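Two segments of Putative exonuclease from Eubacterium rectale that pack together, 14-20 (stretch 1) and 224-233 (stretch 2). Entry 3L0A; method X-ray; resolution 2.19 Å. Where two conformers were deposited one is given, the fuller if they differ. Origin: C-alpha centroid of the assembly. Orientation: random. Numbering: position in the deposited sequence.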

ATOM      1  N   ALA A  14     -21.132 -13.465 -30.209  1.00 31.98           N
ATOM      2  CA  ALA A  14     -21.385 -14.482 -29.189  1.00 31.62           C
ATOM      3  C   ALA A  14     -21.979 -13.814 -27.928  1.00 31.17           C
ATOM      4  O   ALA A  14     -22.878 -14.364 -27.285  1.00 31.39           O
ATOM      5  N   ASN A  15     -21.519 -12.610 -27.610  1.00 30.77           N
ATOM      6  CA  ASN A  15     -21.955 -11.910 -26.389  1.00 30.76           C
ATOM      7  C   ASN A  15     -23.281 -11.190 -26.482  1.00 30.38           C
ATOM      8  O   ASN A  15     -23.883 -10.914 -25.451  1.00 30.42           O
ATOM      9  N   LYS A  16     -23.720 -10.866 -27.695  1.00 30.22           N
ATOM     10  CA  LYS A  16     -25.035 -10.286 -27.896  1.00 30.23           C
ATOM     11  C   LYS A  16     -26.099 -11.369 -27.750  1.00 29.67           C
ATOM     12  O   LYS A  16     -27.109 -11.159 -27.086  1.00 30.09           O
ATOM     13  N   GLU A  17     -25.863 -12.531 -28.353  1.00 28.98           N
ATOM     14  CA  GLU A  17     -26.822 -13.656 -28.301  1.00 28.57           C
ATOM     15  C   GLU A  17     -26.861 -14.388 -26.931  1.00 27.15           C
ATOM     16  O   GLU A  17     -27.887 -14.952 -26.544  1.00 26.90           O
ATOM     17  N   TYR A  18     -25.760 -14.376 -26.193  1.00 25.80           N
ATOM     18  CA  TYR A  18     -25.707 -15.126 -24.954  1.00 24.78           C
ATOM     19  C   TYR A  18     -25.284 -14.269 -23.757  1.00 24.24           C
ATOM     20  O   TYR A  18     -24.197 -13.701 -23.767  1.00 24.07           O
HETATM   21  N   MSE A  19     -26.133 -14.183 -22.728  1.00 23.33           N
HETATM   22  CA  MSE A  19     -25.707 -13.664 -21.419  1.00 22.36           C
HETATM   23  C   MSE A  19     -24.640 -14.627 -20.883  1.00 22.66           C
HETATM   24  O   MSE A  19     -24.630 -15.812 -21.224  1.00 22.19           O
ATOM     25  N   SER A  20     -23.738 -14.112 -20.065  1.00 21.61           N
ATOM     26  CA  SER A  20     -22.691 -14.916 -19.515  1.00 22.15           C
ATOM     27  C   SER A  20     -22.465 -14.460 -18.091  1.00 22.11           C
ATOM     28  O   SER A  20     -22.947 -13.390 -17.679  1.00 22.01           O
ATOM     29  N   ASN A 224     -32.178  -9.403 -10.323  1.00 28.00           N
ATOM     30  CA  ASN A 224     -31.525  -8.356 -11.114  1.00 27.48           C
ATOM     31  C   ASN A 224     -31.706  -8.487 -12.615  1.00 27.24           C
ATOM     32  O   ASN A 224     -31.554  -7.494 -13.322  1.00 27.74           O
HETATM   33  N   MSE A 225     -32.020  -9.681 -13.117  1.00 26.29           N
HETATM   34  CA  MSE A 225     -32.018  -9.878 -14.568  1.00 26.22           C
HETATM   35  C   MSE A 225     -33.049  -9.021 -15.325  1.00 27.28           C
HETATM   36  O   MSE A 225     -32.749  -8.577 -16.439  1.00 27.87           O
ATOM     37  N   PRO A 226     -34.275  -8.823 -14.765  1.00 27.98           N
ATOM     38  CA  PRO A 226     -35.227  -7.999 -15.539  1.00 28.29           C
ATOM     39  C   PRO A 226     -34.664  -6.601 -15.872  1.00 28.23           C
ATOM     40  O   PRO A 226     -34.702  -6.180 -17.024  1.00 27.59           O
ATOM     41  N   ARG A 227     -34.107  -5.917 -14.882  1.00 28.46           N
ATOM     42  CA  ARG A 227     -33.491  -4.616 -15.139  1.00 29.06           C
ATOM     43  C   ARG A 227     -32.371  -4.694 -16.189  1.00 29.36           C
ATOM     44  O   ARG A 227     -32.302  -3.837 -17.083  1.00 29.45           O
ATOM     45  N   ILE A 228     -31.494  -5.702 -16.054  1.00 29.18           N
ATOM     46  CA  ILE A 228     -30.457  -5.999 -17.052  1.00 28.74           C
ATOM     47  C   ILE A 228     -31.110  -6.165 -18.436  1.00 28.97           C
ATOM     48  O   ILE A 228     -30.768  -5.454 -19.375  1.00 28.58           O
ATOM     49  N   LEU A 229     -32.065  -7.074 -18.569  1.00 29.58           N
ATOM     50  CA  LEU A 229     -32.684  -7.294 -19.883  1.00 30.24           C
ATOM     51  C   LEU A 229     -33.253  -6.016 -20.510  1.00 30.09           C
ATOM     52  O   LEU A 229     -33.141  -5.804 -21.726  1.00 29.60           O
ATOM     53  N   ARG A 230     -33.842  -5.154 -19.692  1.00 30.48           N
ATOM     54  CA  ARG A 230     -34.384  -3.873 -20.170  0.50 30.56           C
ATOM     55  C   ARG A 230     -33.258  -3.047 -20.788  1.00 30.75           C
ATOM     56  O   ARG A 230     -33.370  -2.547 -21.906  1.00 30.60           O
ATOM     57  N   VAL A 231     -32.143  -2.925 -20.060  1.00 31.30           N
ATOM     58  CA  VAL A 231     -31.020  -2.104 -20.543  1.00 31.81           C
ATOM     59  C   VAL A 231     -30.359  -2.637 -21.861  1.00 32.66           C
ATOM     60  O   VAL A 231     -30.151  -1.874 -22.811  1.00 32.97           O
ATOM     61  N   LYS A 232     -30.052  -3.933 -21.918  1.00 33.37           N
ATOM     62  CA  LYS A 232     -29.450  -4.551 -23.109  1.00 33.80           C
ATOM     63  C   LYS A 232     -30.328  -4.448 -24.349  1.00 33.82           C
ATOM     64  O   LYS A 232     -29.813  -4.472 -25.456  1.00 33.43           O
ATOM     65  N   ASN A 233     -31.638  -4.332 -24.163  1.00 34.05           N
ATOM     66  CA  ASN A 233     -32.570  -4.258 -25.300  1.00 34.66           C
ATOM     67  C   ASN A 233     -32.947  -2.843 -25.740  1.00 34.62           C
ATOM     68  O   ASN A 233     -33.884  -2.669 -26.498  1.00 34.58           O
TER

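The end of a helix leaves backbone carbonyls without partners from a following turn, and a long lysine can reach across to such a site; the contact between residues 14-20 and 224-233 is an example. Ala14 lies out of reach of the second stretch, although its O accepts a weak bond from Tyr18 N (3.1 Å) in the last helical turn. Asn15 sets its side chain sideways, with chi1 in m, and meets the partner helix through its backbone: Asn15 O lies 3.6 Å from Lys232 NZ. Lys16 is also sideways, and the end of its side chain leads away, but its carbonyl provides the polar link, a weak hydrogen bond of 3.1 Å from Lys232 NZ to Lys16 O. Lys232 achieves this by pointing toward stretch 1 with all four chi angles in t, fully extended. Glu17 and Tyr18 turn their side chains away. Met19, a selenomethionine, then points inward with a t, p, p rotamer. Its CE lies 4.0 Å from Ile228 CG2 and 3.8 Å from Lys232 NZ, while Met19 CG approaches CE of Met225 at 4.3 Å. Met225, another selenomethionine, starts sideways, and its m, m, m rotamer brings its end nearer. Ser20, beyond reach, instead caps the following helix.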

ATOM      1  CB  ALA A  14     -20.131 -15.262 -28.866  1.00 31.25           C
ATOM      2  CB  ASN A  15     -20.894 -10.906 -25.915  1.00 30.96           C
ATOM      3  CG  ASN A  15     -19.723 -11.579 -25.268  1.00 31.46           C
ATOM      4  OD1 ASN A  15     -19.889 -12.442 -24.401  1.00 31.06           O
ATOM      5  ND2 ASN A  15     -18.524 -11.205 -25.690  1.00 31.18           N
ATOM      6  CB  LYS A  16     -25.121  -9.578 -29.259  1.00 30.55           C
ATOM      7  CG  LYS A  16     -24.370  -8.212 -29.291  1.00 33.32           C
ATOM      8  CD  LYS A  16     -24.798  -7.270 -30.460  1.00 35.44           C
ATOM      9  CE  LYS A  16     -24.539  -5.793 -30.092  1.00 37.20           C
ATOM     10  NZ  LYS A  16     -24.275  -4.872 -31.251  1.00 37.15           N
ATOM     11  CB  GLU A  17     -26.550 -14.666 -29.445  1.00 28.70           C
ATOM     12  CG  GLU A  17     -27.798 -15.423 -29.926  1.00 31.05           C
ATOM     13  CD  GLU A  17     -27.544 -16.284 -31.177  1.00 33.88           C
ATOM     14  OE1 GLU A  17     -27.122 -15.716 -32.218  1.00 35.82           O
ATOM     15  OE2 GLU A  17     -27.777 -17.527 -31.123  1.00 34.99           O
ATOM     16  CB  TYR A  18     -24.741 -16.302 -25.129  1.00 24.74           C
ATOM     17  CG  TYR A  18     -25.159 -17.368 -26.163  1.00 25.55           C
ATOM     18  CD1 TYR A  18     -26.103 -18.358 -25.852  1.00 26.48           C
ATOM     19  CD2 TYR A  18     -24.573 -17.415 -27.420  1.00 25.74           C
ATOM     20  CE1 TYR A  18     -26.473 -19.345 -26.792  1.00 26.28           C
ATOM     21  CE2 TYR A  18     -24.934 -18.397 -28.356  1.00 27.53           C
ATOM     22  CZ  TYR A  18     -25.883 -19.354 -28.036  1.00 26.39           C
ATOM     23  OH  TYR A  18     -26.219 -20.307 -28.965  1.00 27.60           O
HETATM   24  CB  MSE A  19     -26.893 -13.595 -20.450  1.00 22.12           C
HETATM   25  CG  MSE A  19     -26.589 -13.111 -19.027  1.00 20.27           C
HETATM   26 SE   MSE A  19     -25.922 -11.329 -18.936  0.75 18.87          SE
HETATM   27  CE  MSE A  19     -27.127 -10.528 -20.210  1.00 14.84           C
ATOM     28  CB  SER A  20     -21.393 -14.756 -20.325  1.00 22.53           C
ATOM     29  OG  SER A  20     -20.603 -13.646 -19.890  1.00 21.69           O
ATOM     30  CB  ASN A 224     -30.043  -8.332 -10.818  1.00 27.87           C
ATOM     31  CG  ASN A 224     -29.740  -7.764  -9.459  1.00 28.23           C
ATOM     32  OD1 ASN A 224     -29.142  -8.425  -8.624  1.00 29.90           O
ATOM     33  ND2 ASN A 224     -30.174  -6.545  -9.222  1.00 25.45           N
HETATM   34  CB  MSE A 225     -32.190 -11.361 -14.960  1.00 25.56           C
HETATM   35  CG  MSE A 225     -30.924 -12.170 -14.911  1.00 22.44           C
HETATM   36 SE   MSE A 225     -29.683 -11.547 -16.199  0.75 15.25          SE
HETATM   37  CE  MSE A 225     -30.592 -12.095 -17.783  1.00  3.81           C
ATOM     38  CB  PRO A 226     -36.476  -7.924 -14.627  1.00 28.48           C
ATOM     39  CG  PRO A 226     -36.380  -9.132 -13.708  1.00 28.15           C
ATOM     40  CD  PRO A 226     -34.892  -9.408 -13.551  1.00 28.08           C
ATOM     41  CB  ARG A 227     -32.918  -4.027 -13.850  1.00 29.56           C
ATOM     42  CG  ARG A 227     -32.039  -2.786 -14.059  1.00 29.53           C
ATOM     43  CD  ARG A 227     -32.773  -1.611 -14.810  1.00 28.57           C
ATOM     44  NE  ARG A 227     -31.888  -0.441 -14.947  1.00 29.68           N
ATOM     45  CZ  ARG A 227     -32.248   0.787 -15.340  1.00 27.59           C
ATOM     46  NH1 ARG A 227     -33.504   1.066 -15.665  1.00 27.13           N
ATOM     47  NH2 ARG A 227     -31.333   1.748 -15.403  1.00 25.88           N
ATOM     48  CB  ILE A 228     -29.595  -7.287 -16.682  1.00 28.67           C
ATOM     49  CG1 ILE A 228     -28.746  -7.049 -15.427  1.00 26.94           C
ATOM     50  CG2 ILE A 228     -28.683  -7.748 -17.862  1.00 27.23           C
ATOM     51  CD1 ILE A 228     -28.368  -8.343 -14.676  1.00 25.85           C
ATOM     52  CB  LEU A 229     -33.756  -8.393 -19.815  1.00 30.91           C
ATOM     53  CG  LEU A 229     -33.138  -9.791 -19.782  1.00 31.93           C
ATOM     54  CD1 LEU A 229     -34.144 -10.831 -19.263  1.00 31.95           C
ATOM     55  CD2 LEU A 229     -32.609 -10.128 -21.186  1.00 32.92           C
ATOM     56  CB  ARG A 230     -35.069  -3.093 -19.025  0.50 30.44           C
ATOM     57  CG  ARG A 230     -36.577  -3.402 -18.829  0.50 31.29           C
ATOM     58  CD  ARG A 230     -37.086  -3.150 -17.381  0.50 31.10           C
ATOM     59  NE  ARG A 230     -36.994  -1.753 -16.934  0.50 30.62           N
ATOM     60  CZ  ARG A 230     -36.755  -1.390 -15.675  0.50 28.67           C
ATOM     61  NH1 ARG A 230     -36.577  -2.314 -14.736  0.50 27.40           N
ATOM     62  NH2 ARG A 230     -36.683  -0.109 -15.354  0.50 28.22           N
ATOM     63  CB  VAL A 231     -29.952  -1.882 -19.453  1.00 31.79           C
ATOM     64  CG1 VAL A 231     -28.942  -0.877 -19.939  1.00 30.30           C
ATOM     65  CG2 VAL A 231     -30.578  -1.397 -18.150  1.00 32.18           C
ATOM     66  CB  LYS A 232     -29.121  -6.024 -22.831  1.00 34.11           C
ATOM     67  CG  LYS A 232     -28.499  -6.836 -24.000  1.00 35.23           C
ATOM     68  CD  LYS A 232     -28.082  -8.242 -23.490  1.00 36.63           C
ATOM     69  CE  LYS A 232     -27.379  -9.151 -24.532  1.00 37.30           C
ATOM     70  NZ  LYS A 232     -27.187 -10.579 -24.009  1.00 37.31           N
ATOM     71  CB  ASN A 233     -33.854  -5.046 -24.989  1.00 35.01           C
ATOM     72  CG  ASN A 233     -33.632  -6.570 -24.949  1.00 36.27           C
ATOM     73  OD1 ASN A 233     -32.606  -7.083 -24.448  1.00 38.27           O
ATOM     74  ND2 ASN A 233     -34.615  -7.301 -25.463  1.00 36.08           N
TER